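Local coordinates for protein catechol O-methyltransferase (Mycobacterium tuberculosis, PDB 6JCL) that catalyses the metal-dependent transfer of a methyl group from S-adenosyl-L-methionine to a hydroxyl of catechol-like compounds, at residues V103-R107 / A108-D112; A147-Q150 / W151-L155; N166-G170 / G171-A175. All blocks are in the same frame, centred on the assembly; numbering follows the deposited sequence.

Interaction 1: V103-R107 / A108-D112; sequences VNLQR and AGVAD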
loop_
_atom_site.group_PDB
_atom_site.type_symbol
_atom_site.label_atom_id
_atom_site.label_comp_id
_atom_site.label_asym_id
_atom_site.label_seq_id
_atom_site.Cartn_x
_atom_site.Cartn_y
_atom_site.Cartn_z
ATOM N N VAL A 103 -22.727 -0.368 -16.826
ATOM C CA VAL A 103 -23.895 -0.204 -15.957
ATOM C C VAL A 103 -23.460 0.056 -14.517
ATOM O O VAL A 103 -24.025 0.921 -13.825
ATOM C CB VAL A 103 -24.813 -1.440 -16.059
ATOM C CG1 VAL A 103 -25.909 -1.377 -14.999
ATOM C CG2 VAL A 103 -25.421 -1.545 -17.451
ATOM N N ASN A 104 -22.459 -0.690 -14.038
ATOM C CA ASN A 104 -22.028 -0.548 -12.651
ATOM C C ASN A 104 -21.403 0.821 -12.392
ATOM O O ASN A 104 -21.626 1.419 -11.331
ATOM C CB ASN A 104 -21.048 -1.667 -12.293
ATOM C CG ASN A 104 -21.745 -2.998 -12.113
ATOM O OD1 ASN A 104 -22.966 -3.052 -11.941
ATOM N ND2 ASN A 104 -20.981 -4.081 -12.152
ATOM N N LEU A 105 -20.618 1.327 -13.351
ATOM C CA LEU A 105 -19.990 2.640 -13.209
ATOM C C LEU A 105 -21.039 3.742 -13.160
ATOM O O LEU A 105 -20.915 4.710 -12.396
ATOM C CB LEU A 105 -19.032 2.881 -14.378
ATOM C CG LEU A 105 -17.823 1.955 -14.391
ATOM C CD1 LEU A 105 -17.267 1.856 -15.814
ATOM C CD2 LEU A 105 -16.800 2.488 -13.420
ATOM N N GLN A 106 -22.079 3.615 -13.977
ATOM C CA GLN A 106 -23.151 4.596 -13.934
ATOM C C GLN A 106 -23.825 4.613 -12.562
ATOM O O GLN A 106 -24.004 5.682 -11.957
ATOM C CB GLN A 106 -24.150 4.303 -15.051
ATOM C CG GLN A 106 -25.237 5.368 -15.171
ATOM C CD GLN A 106 -26.486 4.849 -15.849
ATOM O OE1 GLN A 106 -26.703 3.639 -15.936
ATOM N NE2 GLN A 106 -27.327 5.766 -16.317
ATOM N N ARG A 107 -24.197 3.437 -12.040
ATOM C CA ARG A 107 -24.829 3.395 -10.717
ATOM C C ARG A 107 -23.896 3.884 -9.618
ATOM O O ARG A 107 -24.361 4.325 -8.563
ATOM C CB ARG A 107 -25.321 1.973 -10.394
ATOM C CG ARG A 107 -25.761 1.734 -8.920
ATOM C CD ARG A 107 -26.872 2.737 -8.475
ATOM N NE ARG A 107 -27.363 2.550 -7.105
ATOM C CZ ARG A 107 -26.825 3.099 -6.015
ATOM N NH1 ARG A 107 -27.362 2.888 -4.818
ATOM N NH2 ARG A 107 -25.751 3.863 -6.114
ATOM N N ALA A 108 -22.598 3.824 -9.825
ATOM C CA ALA A 108 -21.656 4.349 -8.848
ATOM C C ALA A 108 -21.417 5.845 -9.023
ATOM O O ALA A 108 -20.650 6.432 -8.252
ATOM C CB ALA A 108 -20.327 3.592 -8.917
ATOM N N GLY A 109 -22.045 6.464 -10.019
ATOM C CA GLY A 109 -21.937 7.899 -10.181
ATOM C C GLY A 109 -20.637 8.366 -10.792
ATOM O O GLY A 109 -20.286 9.543 -10.644
ATOM N N VAL A 110 -19.898 7.474 -11.460
ATOM C CA VAL A 110 -18.598 7.819 -12.018
ATOM C C VAL A 110 -18.538 7.587 -13.523
ATOM O O VAL A 110 -17.450 7.616 -14.105
ATOM C CB VAL A 110 -17.461 7.050 -11.311
ATOM C CG1 VAL A 110 -17.419 7.401 -9.816
ATOM C CG2 VAL A 110 -17.610 5.529 -11.548
ATOM N N ALA A 111 -19.688 7.379 -14.179
ATOM C CA ALA A 111 -19.666 7.047 -15.603
ATOM C C ALA A 111 -19.007 8.140 -16.438
ATOM O O ALA A 111 -18.356 7.839 -17.442
ATOM C CB ALA A 111 -21.082 6.792 -16.116
ATOM N N ASP A 112 -19.143 9.405 -16.031
ATOM C CA ASP A 112 -18.575 10.519 -16.788
ATOM C C ASP A 112 -17.073 10.685 -16.582
ATOM O O ASP A 112 -16.466 11.532 -17.245
ATOM C CB ASP A 112 -19.283 11.826 -16.428
ATOM C CG ASP A 112 -19.063 12.230 -14.988
ATOM O OD1 ASP A 112 -18.771 11.340 -14.161
ATOM O OD2 ASP A 112 -19.202 13.432 -14.676
HETATM O O HOH W 1 -22.562 7.879 -13.385
#
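Leu105 and Val110 meet through methyl groups on the inward side of a helix end, where CD2 of Leu105 lies 3.7 Å from CG2 of Val110 and the two side chains cross at about a right angle. The same methyl of Val110 also rests against the backbone, 3.5 Å from Leu105 O. With CG1 anti to the carbonyl carbon (chi1 -61°), CG2 falls between the backbone N and the carbonyl carbon, facing the last helical turn. Thr75 and Ile76 of helix 73-82 and Val114 and Val116 of strand 114-118 close round Leu105, while Val110 touches Ala79. Beside it, the methyl of Ala108 sits 3.5 Å from Asn104 O and reaches Ile76.

Helix 95-107 is finished here by a Schellman motif. Gly109 takes a positive phi of 77°, and its own amide and the next one bond back into the last turn: Val110 N donates to Leu105 O at 3.1 Å in a nearly straight bond, and Gly109 N donates to Gln106 O at 2.9 Å. The second approaches from 62° out of the carbonyl plane, off the lone-pair directions. The chain then turns into the loop leading to strand 114-118, within the Rossmann-like methyltransferase fold.

The outer side is looser. Ala111 sets its CB 3.7 Å from Gln106 CA, but the CA-CB bonds of Gln106 and Arg107 both point away and only their inner atoms touch the loop; Arg107 also touches Pro25 and Ala26 of helix 25-36. Water takes over where direct contact thins: one molecule donates to Gln106 O and accepts from Ala111 N, bridging helix end and loop. Gln106 O is therefore gripped twice, by Gly109 N and by this water.

Interaction 2: A147-Q150 / W151-L155; sequences AYIQ and WAIRL
Trp151 meets the preceding helical turn with its pyrrole corner, CD1 3.6 Å from Ala147 O, which approaches the indole obliquely, while the rest of the ring system leads off. The torsion chi1, at -92°, is well off the usual staggered value; the ring stands out from the helix, where it touches Leu125 and Pro126.

Backbone hydrogen bonds of the i to i+4 kind hold the frame of helix 145-155. Ala147 O receives Trp151 N, Tyr148 O receives Ala152 N at 2.8 Å, Ile149 O receives Ile153 N, and Gln150 O takes Arg154 N in the longest of the four, at 3.2 Å.

Apolar contacts are lighter: CG2 of Ile149 lies 4.2 Å from CD1 of Ile153, one turn on. Ile149 packs on Ile138 and on Met191 and Met192 of helix 180-194, and Ala152 on Val136, seating this face of the helix against the sheet.

The polar contact of Tyr148 points elsewhere, its OH hydrogen-bonding Asp141 OD1 as the side chain lines the cofactor pocket. The helix bonds steady the backbone, and the bond to Asp141 OD1 probably fixes the phenol beside S-adenosyl-L-homocysteine.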
loop_
_atom_site.group_PDB
_atom_site.type_symbol
_atom_site.label_atom_id
_atom_site.label_comp_id
_atom_site.label_asym_id
_atom_site.label_seq_id
_atom_site.Cartn_x
_atom_site.Cartn_y
_atom_site.Cartn_z
ATOM N N ALA A 147 4.367 -7.482 -20.725
ATOM C CA ALA A 147 4.050 -6.558 -21.818
ATOM C C ALA A 147 3.273 -5.337 -21.321
ATOM O O ALA A 147 3.548 -4.200 -21.748
ATOM C CB ALA A 147 3.241 -7.275 -22.893
ATOM N N TYR A 148 2.295 -5.552 -20.428
ATOM C CA TYR A 148 1.501 -4.427 -19.933
ATOM C C TYR A 148 2.352 -3.481 -19.096
ATOM O O TYR A 148 2.140 -2.261 -19.120
ATOM C CB TYR A 148 0.297 -4.923 -19.121
ATOM C CG TYR A 148 -0.659 -5.758 -19.932
ATOM C CD1 TYR A 148 -0.775 -5.579 -21.308
ATOM C CD2 TYR A 148 -1.449 -6.723 -19.320
ATOM C CE1 TYR A 148 -1.644 -6.354 -22.059
ATOM C CE2 TYR A 148 -2.313 -7.503 -20.056
ATOM C CZ TYR A 148 -2.421 -7.307 -21.418
ATOM O OH TYR A 148 -3.279 -8.095 -22.147
ATOM N N ILE A 149 3.315 -4.022 -18.346
ATOM C CA ILE A 149 4.210 -3.168 -17.567
ATOM C C ILE A 149 5.081 -2.331 -18.501
ATOM O O ILE A 149 5.280 -1.129 -18.276
ATOM C CB ILE A 149 5.058 -4.011 -16.594
ATOM C CG1 ILE A 149 4.182 -4.593 -15.491
ATOM C CG2 ILE A 149 6.201 -3.158 -15.988
ATOM C CD1 ILE A 149 4.830 -5.805 -14.811
ATOM N N GLN A 150 5.583 -2.938 -19.583
ATOM C CA GLN A 150 6.350 -2.172 -20.565
ATOM C C GLN A 150 5.506 -1.054 -21.176
ATOM O O GLN A 150 5.986 0.078 -21.332
ATOM C CB GLN A 150 6.899 -3.115 -21.639
ATOM C CG GLN A 150 8.054 -3.975 -21.117
ATOM C CD GLN A 150 8.420 -5.137 -22.033
ATOM O OE1 GLN A 150 7.586 -5.652 -22.782
ATOM N NE2 GLN A 150 9.679 -5.553 -21.976
ATOM N N TRP A 151 4.239 -1.338 -21.499
ATOM C CA TRP A 151 3.354 -0.287 -22.002
ATOM C C TRP A 151 3.102 0.766 -20.932
ATOM O O TRP A 151 3.045 1.963 -21.238
ATOM C CB TRP A 151 2.019 -0.885 -22.476
ATOM C CG TRP A 151 2.028 -1.226 -23.939
ATOM C CD1 TRP A 151 2.013 -2.475 -24.493
ATOM C CD2 TRP A 151 2.092 -0.303 -25.029
ATOM N NE1 TRP A 151 2.059 -2.384 -25.862
ATOM C CE2 TRP A 151 2.105 -1.062 -26.219
ATOM C CE3 TRP A 151 2.127 1.090 -25.118
ATOM C CZ2 TRP A 151 2.151 -0.474 -27.480
ATOM C CZ3 TRP A 151 2.182 1.674 -26.373
ATOM C CH2 TRP A 151 2.192 0.891 -27.537
ATOM N N ALA A 152 2.932 0.333 -19.676
ATOM C CA ALA A 152 2.690 1.283 -18.587
ATOM C C ALA A 152 3.834 2.278 -18.466
ATOM O O ALA A 152 3.613 3.481 -18.314
ATOM C CB ALA A 152 2.477 0.530 -17.268
ATOM N N ILE A 153 5.070 1.792 -18.525
ATOM C CA ILE A 153 6.221 2.686 -18.473
ATOM C C ILE A 153 6.185 3.673 -19.628
ATOM O O ILE A 153 6.408 4.876 -19.439
ATOM C CB ILE A 153 7.516 1.858 -18.467
ATOM C CG1 ILE A 153 7.606 1.064 -17.158
ATOM C CG2 ILE A 153 8.744 2.743 -18.720
ATOM C CD1 ILE A 153 8.721 0.043 -17.167
ATOM N N ARG A 154 5.881 3.191 -20.838
ATOM C CA ARG A 154 5.841 4.084 -21.992
ATOM C C ARG A 154 4.745 5.139 -21.857
ATOM O O ARG A 154 4.929 6.292 -22.270
ATOM C CB ARG A 154 5.662 3.265 -23.275
ATOM C CG ARG A 154 5.422 4.120 -24.514
ATOM C CD ARG A 154 5.388 3.278 -25.783
ATOM N NE ARG A 154 5.408 4.113 -26.982
ATOM C CZ ARG A 154 5.563 3.643 -28.217
ATOM N NH1 ARG A 154 5.709 2.339 -28.416
ATOM N NH2 ARG A 154 5.569 4.474 -29.252
ATOM N N LEU A 155 3.609 4.782 -21.266
ATOM C CA LEU A 155 2.451 5.673 -21.243
ATOM C C LEU A 155 2.320 6.465 -19.943
ATOM O O LEU A 155 1.390 7.266 -19.813
ATOM C CB LEU A 155 1.165 4.870 -21.481
ATOM C CG LEU A 155 1.035 4.122 -22.816
ATOM C CD1 LEU A 155 -0.275 3.351 -22.883
ATOM C CD2 LEU A 155 1.147 5.073 -23.991
#

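Interaction 3: N166-G170 / G171-A175; sequences NVIRG and GGILA. With SR (strontium ion), chain J.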
loop_
_atom_site.group_PDB
_atom_site.type_symbol
_atom_site.label_atom_id
_atom_site.label_comp_id
_atom_site.label_asym_id
_atom_site.label_seq_id
_atom_site.Cartn_x
_atom_site.Cartn_y
_atom_site.Cartn_z
ATOM N N ASN A 166 -2.197 -9.906 -7.715
ATOM C CA ASN A 166 -2.122 -11.383 -7.730
ATOM C C ASN A 166 -0.716 -11.915 -8.027
ATOM O O ASN A 166 -0.566 -12.875 -8.776
ATOM C CB ASN A 166 -3.108 -12.002 -8.744
ATOM C CG ASN A 166 -4.539 -11.510 -8.580
ATOM O OD1 ASN A 166 -5.098 -10.885 -9.490
ATOM N ND2 ASN A 166 -5.149 -11.801 -7.424
ATOM N N VAL A 167 0.310 -11.357 -7.378
ATOM C CA VAL A 167 1.687 -11.721 -7.716
ATOM C C VAL A 167 2.270 -12.778 -6.776
ATOM O O VAL A 167 3.454 -13.093 -6.897
ATOM C CB VAL A 167 2.609 -10.482 -7.748
ATOM C CG1 VAL A 167 2.110 -9.435 -8.756
ATOM C CG2 VAL A 167 2.762 -9.889 -6.344
ATOM N N ILE A 168 1.484 -13.332 -5.839
ATOM C CA ILE A 168 2.002 -14.304 -4.877
ATOM C C ILE A 168 1.364 -15.679 -5.051
ATOM O O ILE A 168 2.057 -16.708 -4.959
ATOM C CB ILE A 168 1.838 -13.803 -3.420
ATOM C CG1 ILE A 168 2.480 -12.406 -3.238
ATOM C CG2 ILE A 168 2.410 -14.840 -2.423
ATOM C CD1 ILE A 168 4.009 -12.381 -3.452
ATOM N N ARG A 169 0.049 -15.722 -5.281
ATOM C CA ARG A 169 -0.677 -16.947 -5.621
ATOM C C ARG A 169 -0.388 -18.068 -4.614
ATOM O O ARG A 169 0.003 -19.184 -4.973
ATOM C CB ARG A 169 -0.359 -17.397 -7.061
ATOM C CG ARG A 169 -0.746 -16.353 -8.153
ATOM C CD ARG A 169 -2.197 -15.837 -8.001
ATOM N NE ARG A 169 -3.090 -16.989 -7.878
ATOM C CZ ARG A 169 -3.983 -17.178 -6.910
ATOM N NH1 ARG A 169 -4.171 -16.263 -5.970
ATOM N NH2 ARG A 169 -4.676 -18.330 -6.879
ATOM N N GLY A 170 -0.609 -17.766 -3.333
ATOM C CA GLY A 170 -0.465 -18.793 -2.308
ATOM C C GLY A 170 0.921 -19.389 -2.187
ATOM O O GLY A 170 1.057 -20.538 -1.760
ATOM N N GLY A 171 1.958 -18.629 -2.536
ATOM C CA GLY A 171 3.317 -19.116 -2.508
ATOM C C GLY A 171 3.715 -19.917 -3.721
ATOM O O GLY A 171 4.855 -20.396 -3.777
ATOM N N GLY A 172 2.805 -20.088 -4.687
ATOM C CA GLY A 172 3.100 -20.881 -5.865
ATOM C C GLY A 172 4.226 -20.327 -6.707
ATOM O O GLY A 172 4.762 -21.046 -7.550
ATOM N N ILE A 173 4.578 -19.050 -6.527
ATOM C CA ILE A 173 5.704 -18.483 -7.257
ATOM C C ILE A 173 7.013 -19.152 -6.876
ATOM O O ILE A 173 7.999 -19.017 -7.601
ATOM C CB ILE A 173 5.821 -16.958 -7.032
ATOM C CG1 ILE A 173 5.906 -16.627 -5.544
ATOM C CG2 ILE A 173 4.641 -16.205 -7.673
ATOM C CD1 ILE A 173 6.415 -15.169 -5.275
ATOM N N LEU A 174 7.037 -19.905 -5.775
ATOM C CA LEU A 174 8.229 -20.652 -5.369
ATOM C C LEU A 174 8.182 -22.111 -5.814
ATOM O O LEU A 174 9.163 -22.835 -5.625
ATOM C CB LEU A 174 8.407 -20.597 -3.848
ATOM C CG LEU A 174 9.072 -19.351 -3.243
ATOM C CD1 LEU A 174 8.720 -18.096 -3.982
ATOM C CD2 LEU A 174 8.746 -19.231 -1.764
ATOM N N ALA A 175 7.078 -22.553 -6.397
ATOM C CA ALA A 175 6.880 -23.962 -6.747
ATOM C C ALA A 175 7.093 -24.173 -8.244
ATOM O O ALA A 175 6.996 -23.241 -9.043
ATOM C CB ALA A 175 5.473 -24.428 -6.362
HETATM SR SR SR J . -7.301 -9.557 -9.602
HETATM O O HOH W 2 -9.477 -8.648 -8.646
#
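Ile168 and Gly171 meet where the loop after strand 160-165 doubles back. Gly171 N gives a weak hydrogen bond to Ile168 O (3.1 Å, 129° at the hydrogen), and CG2 of Ile168 lies 3.8 Å from that nitrogen. Gly171, at phi 82°, adopts a conformation in which a CB would collide with Gly170 O. Gly172 N follows with a straighter bond to Arg169 O at 3.0 Å, entering from above the carbonyl plane, and Gly172 already lies in a short 3-10 segment.

Ile173 meets 166-170 with all its outer carbons. Chi1 of 55° puts CG1 between the backbone N and the carbonyl carbon and brings CD1 within 4.1 Å of Ile168 CD1, while CG2 lies 3.4 Å from Val167 O. That oxygen is buried with no polar partner in the model. Leu174 N closes the turn on Gly171 O, and Val12 of the second subunit packs on Ile168, Ile173 and Leu174.

Asn166 OD1 binds strontium at 2.6 Å, and a water O lies 2.5 Å from the ion, nearly opposite OD1; Asp139 and Asp165 also bind it. Asp212 bonds to Asn166 ND2, Ile168 N and, in a salt bridge, Arg169 NH1. With Lys142 NZ on OD1, it probably holds the amide in place for the metal, while apolar side chains flanking the glycine turn meet the second subunit.

Overall arrangement
All three contacts are local and partly buried, yet each does a different job in one Rossmann-like methyltransferase fold. Interaction 1 ends helix 95-107 and is the most solvent-exposed, relying on backbone capping and a water bridge. Interaction 2 is regular helix, joined to the sheet by apolar packing and to the cofactor pocket by an aromatic side chain. Interaction 3, free of regular helix apart from its 3-10 turn, adds metal binding and the dimer interface. Interactions 2 and 3 both pack on helix 180-194, with nearest atoms about 8 Å apart; interactions 1 and 3 lie on opposite sides of the chain's centre, their own centres about 34 Å apart.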